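Local coordinates for putative hydrogenase (Pyrococcus furiosus, PDB 3LYU), which is a putative hydrogenase, probably an oxidoreductase that as a whole uses FAD and a [2Fe-2S] cluster, of which this chain is one alpha-beta domain, at residues T48-T53 against K96-E101. Sequence-based numbering, arbitrary orientation.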
# COMPACT_ATOMS: atom_id res chain seq x y z
N THR B 48 18.16 -21.09 -1.68
CA THR B 48 18.29 -22.25 -0.81
C THR B 48 17.17 -22.01 0.21
O THR B 48 17.13 -20.96 0.87
CB THR B 48 19.63 -22.29 -0.08
OG1 THR B 48 19.60 -21.39 1.02
CG2 THR B 48 20.77 -21.88 -1.02
N THR B 49 16.26 -22.97 0.32
CA THR B 49 15.14 -22.82 1.24
C THR B 49 15.37 -23.47 2.58
O THR B 49 16.07 -24.48 2.69
CB THR B 49 13.82 -23.40 0.65
OG1 THR B 49 13.99 -24.79 0.35
CG2 THR B 49 13.42 -22.64 -0.61
N LEU B 50 14.78 -22.89 3.60
CA LEU B 50 14.91 -23.44 4.93
C LEU B 50 13.52 -23.63 5.51
O LEU B 50 12.73 -22.69 5.54
CB LEU B 50 15.73 -22.50 5.82
CG LEU B 50 15.65 -22.75 7.34
CD1 LEU B 50 16.28 -24.09 7.67
CD2 LEU B 50 16.34 -21.63 8.09
N HIS B 51 13.21 -24.84 5.95
CA HIS B 51 11.91 -25.09 6.54
C HIS B 51 12.11 -25.49 7.99
O HIS B 51 12.67 -26.56 8.27
CB HIS B 51 11.16 -26.22 5.82
CG HIS B 51 9.76 -26.44 6.31
ND1 HIS B 51 9.07 -27.61 6.11
CD2 HIS B 51 8.92 -25.62 6.98
CE1 HIS B 51 7.86 -27.51 6.63
NE2 HIS B 51 7.74 -26.31 7.17
N VAL B 52 11.66 -24.64 8.91
CA VAL B 52 11.78 -24.95 10.34
C VAL B 52 10.37 -25.22 10.86
O VAL B 52 9.49 -24.36 10.80
CB VAL B 52 12.43 -23.79 11.13
CG1 VAL B 52 12.68 -24.23 12.57
CG2 VAL B 52 13.74 -23.37 10.47
N THR B 53 10.16 -26.44 11.33
CA THR B 53 8.85 -26.84 11.85
C THR B 53 9.02 -28.05 12.76
O THR B 53 10.15 -28.44 13.03
CB THR B 53 7.89 -27.18 10.68
OG1 THR B 53 6.55 -27.28 11.18
CG2 THR B 53 8.28 -28.49 10.01
N LYS B 96 16.68 -19.12 14.84
CA LYS B 96 17.70 -18.08 14.96
C LYS B 96 19.06 -18.72 14.74
O LYS B 96 19.89 -18.20 13.99
CB LYS B 96 17.68 -17.47 16.35
CG LYS B 96 16.29 -17.20 16.88
CD LYS B 96 16.33 -16.70 18.31
CE LYS B 96 16.79 -15.26 18.37
NZ LYS B 96 16.69 -14.75 19.76
N GLU B 97 19.26 -19.87 15.39
CA GLU B 97 20.52 -20.60 15.30
C GLU B 97 20.93 -20.98 13.88
O GLU B 97 22.07 -20.75 13.49
CB GLU B 97 20.45 -21.87 16.18
CG GLU B 97 20.09 -21.60 17.64
CD GLU B 97 20.07 -22.86 18.50
OE1 GLU B 97 19.41 -23.85 18.09
OE2 GLU B 97 20.69 -22.85 19.58
N LYS B 98 20.01 -21.56 13.12
CA LYS B 98 20.31 -21.98 11.75
C LYS B 98 20.58 -20.81 10.81
O LYS B 98 21.45 -20.90 9.94
CB LYS B 98 19.17 -22.83 11.17
CG LYS B 98 19.63 -24.19 10.60
CD LYS B 98 20.87 -24.05 9.71
CE LYS B 98 21.19 -25.33 8.97
NZ LYS B 98 21.35 -26.49 9.89
N VAL B 99 19.84 -19.72 10.98
CA VAL B 99 20.01 -18.53 10.16
C VAL B 99 21.35 -17.87 10.50
O VAL B 99 22.15 -17.57 9.62
CB VAL B 99 18.86 -17.53 10.41
CG1 VAL B 99 19.12 -16.21 9.69
CG2 VAL B 99 17.55 -18.14 9.94
N ARG B 100 21.57 -17.66 11.80
CA ARG B 100 22.81 -17.09 12.29
C ARG B 100 23.96 -17.90 11.68
O ARG B 100 24.96 -17.35 11.23
CB ARG B 100 22.85 -17.20 13.81
CG ARG B 100 24.20 -16.91 14.43
CD ARG B 100 24.46 -15.42 14.47
NE ARG B 100 23.57 -14.74 15.41
CZ ARG B 100 23.48 -13.42 15.53
NH1 ARG B 100 24.22 -12.63 14.77
NH2 ARG B 100 22.66 -12.90 16.43
N GLU B 101 23.79 -19.21 11.69
CA GLU B 101 24.78 -20.14 11.17
C GLU B 101 24.98 -20.05 9.65
O GLU B 101 26.09 -20.26 9.15
CB GLU B 101 24.39 -21.56 11.56
CG GLU B 101 25.02 -22.65 10.72
CD GLU B 101 24.47 -24.03 11.05
OE1 GLU B 101 24.69 -24.97 10.26
OE2 GLU B 101 23.83 -24.16 12.12
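Leu-50 on strand 46-54 and Val-99 on helix 84-104 are the nearest CA pair between the two segments, 8.8 Å apart. The domain has a Rossmann-like fold, consistent with the nucleotide-binding domain of ferredoxin reductases, in which helix 84-104 packs on one face of a five-stranded parallel sheet. Strand 46-54 lies between strands 70-76 and 20-26. The interface is small, 104 Å² over both sides, and purely apolar across the gap. Leu-50 supplies most of the strand side. Its CG lies anti to the backbone N (chi1 165°), and the side chain reaches from the sheet toward the helix. The tip methyl CD2 does the touching. Lys-98 CB, the start of an aliphatic chain, lies 4.4 Å from Leu-50 CD2. The CA–CB bond of Lys-98 points at the strand, but the rest of the chain turns away. Its NZ forms a salt bridge with Glu-74 of the neighbouring strand 70-76, and a long ion pair with Glu-101 OE1 one turn on. Leu-50 also touches Ile-72 and Glu-74 on that strand, while Val-99 reaches Ile-24 on strand 20-26. Val-52 extends the helix packing toward Val-91, Arg-94 and Leu-95. The Leu-50 and Val-99 side chains cross at about a right angle. Val-99 offers a flank methyl: Leu-50 CD2 lies 4.1 Å from Val-99 CG2, which sits beside the backbone N of Val-99.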